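Putative HTH-type transcriptional regulator ybaQ (Escherichia coli, PDB 2EBY) probably binds DNA through a helix-turn-helix domain of the Cro/C1 type and so may regulate transcription. Local coordinates at the interface of chains A and B. Numbering follows the deposited sequence. Chains: chain A/B, Putative HTH-type transcriptional regulator ybaQ.

Contact 1: the interface of chains A and B. Residues chain A 101, 105; chain B 23-25, 29.
The backbone carbonyl oxygen of B:Asp24 is gripped end-on by the guanidinium of A:Arg105, both terminal nitrogens converging on one atom. NH1 of A:Arg105 donates to B:Asp24 O at 3.0 Å, tilted 20° from the carbonyl plane. NH2 of A:Arg105 reaches the same oxygen at 3.0 Å from well above that plane, and the carbonyl oxygen lies near the guanidinium plane for both bonds. A weaker bond from NH2 runs to the neighbouring carbonyl, B:Leu23 O. The arginine leaves its helix with CG anti to the backbone N (chi1 -176°) and bends at chi3, which turns the guanidinium toward the turn between helices 11-23 and 27-34 of chain B.

Beside this grip, NH1 also donates to the carboxylate oxygen OE2 of B:Glu29 at 3.1 Å, on its syn lone pair. A:Arg105 NH1 and B:Glu29 OE1, 3.1 Å apart, complete the salt bridge, although no N-H points at OE1. The phenol OH of A:Tyr101 also donates to B:Glu29 OE2, which lies at the ring's edge, the ring turned 84° from the carboxylate plane; the modelled distance is unusually short, so its fine geometry is doubtful. At the ring's CE2, the methyl CD1 of B:Leu25 packs at 3.8 Å.

Helix 98-107 of one subunit is thereby tied to the turn that leads into the predicted helix-turn-helix motif of the other and, through B:Glu29, to the motif's first helix, which could help position it in the deposited pair.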
loop_
_atom_site.group_PDB
_atom_site.type_symbol
_atom_site.label_atom_id
_atom_site.label_comp_id
_atom_site.label_asym_id
_atom_site.label_seq_id
_atom_site.Cartn_x
_atom_site.Cartn_y
_atom_site.Cartn_z
ATOM N N TYR A 101 -11.490 12.058 -23.133
ATOM C CA TYR A 101 -12.850 11.539 -23.087
ATOM C C TYR A 101 -13.907 12.636 -23.054
ATOM O O TYR A 101 -14.870 12.601 -23.819
ATOM C CB TYR A 101 -13.052 10.633 -21.872
ATOM C CG TYR A 101 -14.472 10.130 -21.758
ATOM C CD1 TYR A 101 -14.969 9.191 -22.662
ATOM C CD2 TYR A 101 -15.343 10.649 -20.802
ATOM C CE1 TYR A 101 -16.299 8.776 -22.614
ATOM C CE2 TYR A 101 -16.669 10.245 -20.743
ATOM C CZ TYR A 101 -17.144 9.313 -21.656
ATOM O OH TYR A 101 -18.462 8.918 -21.618
ATOM N N ARG A 105 -16.852 13.286 -25.640
ATOM C CA ARG A 105 -18.235 13.254 -25.174
ATOM C C ARG A 105 -19.038 14.493 -25.559
ATOM O O ARG A 105 -20.210 14.390 -25.920
ATOM C CB ARG A 105 -18.290 13.067 -23.648
ATOM C CG ARG A 105 -19.714 12.941 -23.111
ATOM C CD ARG A 105 -19.764 12.578 -21.633
ATOM N NE ARG A 105 -19.410 13.691 -20.757
ATOM C CZ ARG A 105 -19.481 13.634 -19.431
ATOM N NH1 ARG A 105 -19.892 12.519 -18.837
ATOM N NH2 ARG A 105 -19.155 14.690 -18.698
ATOM N N LEU B 23 -16.916 16.955 -12.623
ATOM C CA LEU B 23 -16.844 16.718 -14.060
ATOM C C LEU B 23 -18.094 16.085 -14.667
ATOM O O LEU B 23 -18.140 15.844 -15.876
ATOM C CB LEU B 23 -15.626 15.844 -14.388
ATOM C CG LEU B 23 -14.262 16.396 -13.961
ATOM C CD1 LEU B 23 -13.168 15.382 -14.253
ATOM C CD2 LEU B 23 -13.994 17.707 -14.693
ATOM N N ASP B 24 -19.101 15.816 -13.841
ATOM C CA ASP B 24 -20.333 15.203 -14.323
ATOM C C ASP B 24 -19.962 13.908 -15.032
ATOM O O ASP B 24 -20.391 13.639 -16.154
ATOM C CB ASP B 24 -21.051 16.159 -15.281
ATOM C CG ASP B 24 -22.421 15.655 -15.690
ATOM O OD1 ASP B 24 -23.133 15.099 -14.827
ATOM O OD2 ASP B 24 -22.794 15.828 -16.870
ATOM N N LEU B 25 -19.148 13.108 -14.357
ATOM C CA LEU B 25 -18.690 11.845 -14.901
ATOM C C LEU B 25 -19.324 10.695 -14.119
ATOM O O LEU B 25 -19.346 10.715 -12.890
ATOM C CB LEU B 25 -17.166 11.779 -14.805
ATOM C CG LEU B 25 -16.455 10.611 -15.482
ATOM C CD1 LEU B 25 -16.641 10.701 -16.996
ATOM C CD2 LEU B 25 -14.982 10.640 -15.122
ATOM N N GLU B 29 -18.570 5.282 -16.663
ATOM C CA GLU B 29 -17.703 5.920 -17.646
ATOM C C GLU B 29 -16.264 5.831 -17.158
ATOM O O GLU B 29 -15.353 5.536 -17.927
ATOM C CB GLU B 29 -18.085 7.384 -17.827
ATOM C CG GLU B 29 -19.460 7.595 -18.418
ATOM C CD GLU B 29 -19.785 9.060 -18.572
ATOM O OE1 GLU B 29 -19.950 9.747 -17.539
ATOM O OE2 GLU B 29 -19.864 9.525 -19.726
#

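Contact 2: the interface of chains A and B. Residues chain A 53-54, 57, 67, 71; chain B 78-79, 82-83, 89.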
loop_
_atom_site.group_PDB
_atom_site.type_symbol
_atom_site.label_atom_id
_atom_site.label_comp_id
_atom_site.label_asym_id
_atom_site.label_seq_id
_atom_site.Cartn_x
_atom_site.Cartn_y
_atom_site.Cartn_z
ATOM N N THR A 53 0.744 -2.865 7.055
ATOM C CA THR A 53 0.883 -1.679 7.897
ATOM C C THR A 53 1.121 -2.093 9.350
ATOM O O THR A 53 2.010 -1.560 10.022
ATOM C CB THR A 53 -0.381 -0.786 7.829
ATOM O OG1 THR A 53 -0.686 -0.489 6.462
ATOM C CG2 THR A 53 -0.138 0.536 8.536
ATOM N N GLU A 54 0.326 -3.042 9.833
ATOM C CA GLU A 54 0.468 -3.519 11.207
ATOM C C GLU A 54 1.850 -4.121 11.439
ATOM O O GLU A 54 2.496 -3.824 12.444
ATOM C CB GLU A 54 -0.602 -4.567 11.544
ATOM C CG GLU A 54 -0.602 -4.985 13.016
ATOM C CD GLU A 54 -1.662 -6.029 13.347
ATOM O OE1 GLU A 54 -2.804 -5.890 12.868
ATOM O OE2 GLU A 54 -1.360 -6.980 14.102
ATOM N N PHE A 57 4.358 -1.514 11.969
ATOM C CA PHE A 57 4.324 -0.945 13.321
ATOM C C PHE A 57 5.122 -1.823 14.290
ATOM O O PHE A 57 5.836 -1.317 15.153
ATOM C CB PHE A 57 2.890 -0.853 13.849
ATOM C CG PHE A 57 2.176 0.433 13.510
ATOM C CD1 PHE A 57 1.832 0.739 12.197
ATOM C CD2 PHE A 57 1.812 1.320 14.525
ATOM C CE1 PHE A 57 1.131 1.905 11.898
ATOM C CE2 PHE A 57 1.112 2.488 14.240
ATOM C CZ PHE A 57 0.768 2.786 12.923
ATOM N N VAL A 67 7.715 3.864 11.061
ATOM C CA VAL A 67 6.881 2.884 10.389
ATOM C C VAL A 67 7.164 2.976 8.894
ATOM O O VAL A 67 7.226 1.968 8.194
ATOM C CB VAL A 67 5.380 3.157 10.615
ATOM C CG1 VAL A 67 4.546 2.115 9.861
ATOM C CG2 VAL A 67 5.058 3.124 12.107
ATOM N N LEU A 71 7.564 0.670 5.448
ATOM C CA LEU A 71 6.556 0.785 4.397
ATOM C C LEU A 71 7.122 1.294 3.078
ATOM O O LEU A 71 6.633 0.912 2.016
ATOM C CB LEU A 71 5.383 1.673 4.851
ATOM C CG LEU A 71 4.481 1.083 5.951
ATOM C CD1 LEU A 71 3.361 2.081 6.288
ATOM C CD2 LEU A 71 3.896 -0.258 5.494
ATOM N N ASP B 78 -4.445 4.063 5.975
ATOM C CA ASP B 78 -3.887 2.830 6.550
ATOM C C ASP B 78 -3.304 3.059 7.961
ATOM O O ASP B 78 -3.562 2.278 8.878
ATOM C CB ASP B 78 -2.771 2.243 5.661
ATOM C CG ASP B 78 -3.278 1.699 4.325
ATOM O OD1 ASP B 78 -4.490 1.456 4.165
ATOM O OD2 ASP B 78 -2.444 1.493 3.425
ATOM N N LEU B 79 -2.505 4.117 8.121
ATOM C CA LEU B 79 -1.902 4.403 9.420
ATOM C C LEU B 79 -3.002 4.732 10.419
ATOM O O LEU B 79 -2.959 4.290 11.561
ATOM C CB LEU B 79 -0.913 5.566 9.331
ATOM C CG LEU B 79 0.382 5.338 8.545
ATOM C CD1 LEU B 79 1.196 6.637 8.529
ATOM C CD2 LEU B 79 1.184 4.232 9.170
ATOM N N VAL B 82 -4.642 1.584 11.852
ATOM C CA VAL B 82 -3.862 0.887 12.871
ATOM C C VAL B 82 -3.785 1.691 14.172
ATOM O O VAL B 82 -3.817 1.106 15.256
ATOM C CB VAL B 82 -2.426 0.557 12.381
ATOM C CG1 VAL B 82 -1.621 -0.069 13.504
ATOM C CG2 VAL B 82 -2.494 -0.414 11.211
ATOM N N GLU B 83 -3.692 3.019 14.074
ATOM C CA GLU B 83 -3.628 3.852 15.272
ATOM C C GLU B 83 -4.924 3.738 16.065
ATOM O O GLU B 83 -4.919 3.826 17.287
ATOM C CB GLU B 83 -3.392 5.329 14.908
ATOM C CG GLU B 83 -2.040 5.621 14.279
ATOM C CD GLU B 83 -0.883 5.590 15.269
ATOM O OE1 GLU B 83 -1.081 5.165 16.428
ATOM O OE2 GLU B 83 0.235 5.995 14.876
ATOM N N GLN B 89 -2.996 -1.737 19.344
ATOM C CA GLN B 89 -2.175 -0.819 20.126
ATOM C C GLN B 89 -1.702 -1.462 21.439
ATOM O O GLN B 89 -0.531 -1.337 21.824
ATOM C CB GLN B 89 -2.949 0.472 20.422
ATOM C CG GLN B 89 -3.139 1.387 19.210
ATOM C CD GLN B 89 -1.851 1.607 18.426
ATOM O OE1 GLN B 89 -0.825 1.977 18.989
ATOM N NE2 GLN B 89 -1.904 1.378 17.123
HETATM O O HOH W 1 0.023 1.117 4.161
#
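An apolar helix-to-helix patch of the two-fold interface, bridged by water at one margin, joins helix 53-63 of chain A to helix 67-83 of chain B and probably helps hold together the two subunits of the deposited assembly. A:Phe57 and B:Val82 meet tip to tip: the methyl CG1 of B:Val82 sits over the centre of the ring, 3.5 Å from its centroid. CG2 of A:Val67 lies over the opposite face, which sandwiches the ring between a methyl of its own chain and one of the partner. CG1 of B:Val82 stands anti to its backbone N (chi1 176°), the branch that meets the ring, while CG2 packs on A:Thr53 CG2 at 3.7 Å. Along the ring's rim, CE1 of A:Phe57 touches B:Leu79 CD2 at 3.6 Å, and the carboxylate of B:Glu83 meets the edge of the ring, the two planes 77° apart. An alanine in place of A:Phe57 would probably open a gap between the two valine methyls and leave B:Leu79 CD2 without its aromatic neighbour. At the margin a water bridges the chains, its oxygen 2.9 Å from the hydroxyl OG1 of A:Thr53 and 2.6 Å from the carboxylate oxygen OD2 of B:Asp78. The site thus appears to brace the helix-turn-helix domain of one subunit against the long helix of the other.

Contact 3: the interface of chains A and B. Residues chain A 33-34, 58, 62; chain B 91-92, 95.
A:Arg58 reaches from helix 53-63 to B:Glu91 and, on the way, passes over apolar side chains of chain B. Its CB lies 4.0 Å from the methyl CD1 of B:Ile95. The next atom, CG, stands anti to the carbonyl carbon (chi1 -68°) and packs on that same methyl at 3.7 Å, with B:Leu92 CD2 on it as well. From CG to NE the chain is extended, which carries it past this apolar stretch, and at its last torsion it turns (chi4 -77°), bringing the terminal nitrogens to the acid. There A:Arg58 NH2 meets B:Glu91 OE2 at 2.6 Å, and A:Arg58 NH1 donates to the same oxygen at 2.8 Å.

This end-on salt bridge is far from coplanar: OE2 lies near the guanidinium plane, but the carboxylate is turned 60° against it and both nitrogens approach from above one of its faces. Within its own chain NH1 also donates to A:Leu34 O at 2.8 Å, nearly along the C=O axis but bent at the hydrogen and with the oxygen tilted from the guanidinium plane, so this tie to helix 27-34 may restrain rotation.

B:Ile95 fills in beside the arginine, crossing it at about a right angle. Its CG2 presses tightly on A:Val62 CG2 at 3.5 Å and also meets A:Leu33 O. B:Glu91, B:Leu92 and B:Ile95, at and just beyond the end of helix 86-93 of chain B, sit against helices 27-34 and 53-63 of chain A.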
loop_
_atom_site.group_PDB
_atom_site.type_symbol
_atom_site.label_atom_id
_atom_site.label_comp_id
_atom_site.label_asym_id
_atom_site.label_seq_id
_atom_site.Cartn_x
_atom_site.Cartn_y
_atom_site.Cartn_z
ATOM N N LEU A 33 9.549 -11.646 19.597
ATOM C CA LEU A 33 9.641 -10.225 19.902
ATOM C C LEU A 33 8.456 -9.500 19.246
ATOM O O LEU A 33 7.763 -8.709 19.888
ATOM C CB LEU A 33 10.956 -9.636 19.376
ATOM C CG LEU A 33 12.251 -9.969 20.126
ATOM C CD1 LEU A 33 13.465 -9.333 19.444
ATOM C CD2 LEU A 33 12.121 -9.459 21.550
ATOM N N LEU A 34 8.227 -9.780 17.967
ATOM C CA LEU A 34 7.131 -9.161 17.221
ATOM C C LEU A 34 5.798 -9.721 17.699
ATOM O O LEU A 34 4.742 -9.153 17.430
ATOM C CB LEU A 34 7.275 -9.443 15.714
ATOM C CG LEU A 34 8.523 -8.968 14.956
ATOM C CD1 LEU A 34 8.627 -9.683 13.614
ATOM C CD2 LEU A 34 8.463 -7.473 14.754
ATOM N N ARG A 58 4.981 -3.141 14.155
ATOM C CA ARG A 58 5.682 -4.076 15.039
ATOM C C ARG A 58 7.192 -3.993 14.832
ATOM O O ARG A 58 7.959 -3.958 15.792
ATOM C CB ARG A 58 5.204 -5.508 14.793
ATOM C CG ARG A 58 3.763 -5.789 15.205
ATOM C CD ARG A 58 3.353 -7.156 14.693
ATOM N NE ARG A 58 1.951 -7.457 14.933
ATOM C CZ ARG A 58 1.455 -7.825 16.109
ATOM N NH1 ARG A 58 2.254 -7.938 17.159
ATOM N NH2 ARG A 58 0.161 -8.084 16.233
ATOM N N VAL A 62 10.195 -2.955 17.474
ATOM C CA VAL A 62 11.306 -3.852 17.779
ATOM C C VAL A 62 12.680 -3.301 17.397
ATOM O O VAL A 62 13.654 -3.475 18.133
ATOM C CB VAL A 62 11.116 -5.243 17.084
ATOM C CG1 VAL A 62 12.383 -6.070 17.193
ATOM C CG2 VAL A 62 9.952 -5.997 17.724
ATOM N N GLU B 91 -1.219 -4.487 21.980
ATOM C CA GLU B 91 -0.207 -5.468 21.621
ATOM C C GLU B 91 1.140 -4.815 21.349
ATOM O O GLU B 91 2.185 -5.335 21.744
ATOM C CB GLU B 91 -0.656 -6.255 20.397
ATOM C CG GLU B 91 0.123 -7.523 20.205
ATOM C CD GLU B 91 -0.556 -8.462 19.243
ATOM O OE1 GLU B 91 -1.810 -8.449 19.203
ATOM O OE2 GLU B 91 0.156 -9.216 18.543
ATOM N N LEU B 92 1.122 -3.675 20.670
ATOM C CA LEU B 92 2.360 -2.968 20.374
ATOM C C LEU B 92 2.943 -2.448 21.676
ATOM O O LEU B 92 4.134 -2.150 21.761
ATOM C CB LEU B 92 2.096 -1.802 19.417
ATOM C CG LEU B 92 1.599 -2.219 18.030
ATOM C CD1 LEU B 92 0.952 -1.044 17.311
ATOM C CD2 LEU B 92 2.773 -2.780 17.240
ATOM N N ILE B 95 5.333 -5.169 23.252
ATOM C CA ILE B 95 6.380 -5.695 22.380
ATOM C C ILE B 95 7.723 -5.251 22.935
ATOM O O ILE B 95 7.923 -4.073 23.233
ATOM C CB ILE B 95 6.252 -5.186 20.916
ATOM C CG1 ILE B 95 5.193 -6.003 20.174
ATOM C CG2 ILE B 95 7.597 -5.279 20.203
ATOM C CD1 ILE B 95 4.999 -5.586 18.738
#

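Contacts 2 and 3 are neighbours, the centres of their C-alpha atoms about 12 Å apart, and helix 53-63 of chain A serves both, facing helix 67-83 of chain B in one and the end of helix 86-93 in the other. The C-alpha centre of contact 1 lies about 36 Å from that of contact 2 and about 48 Å from that of contact 3. Helix 27-34 enters contact 1 from chain B and contact 3 from chain A. Each contact recurs with the chains exchanged, and together they illustrate how a two-fold pair can combine apolar packing with directional, charged attachments spaced along its length.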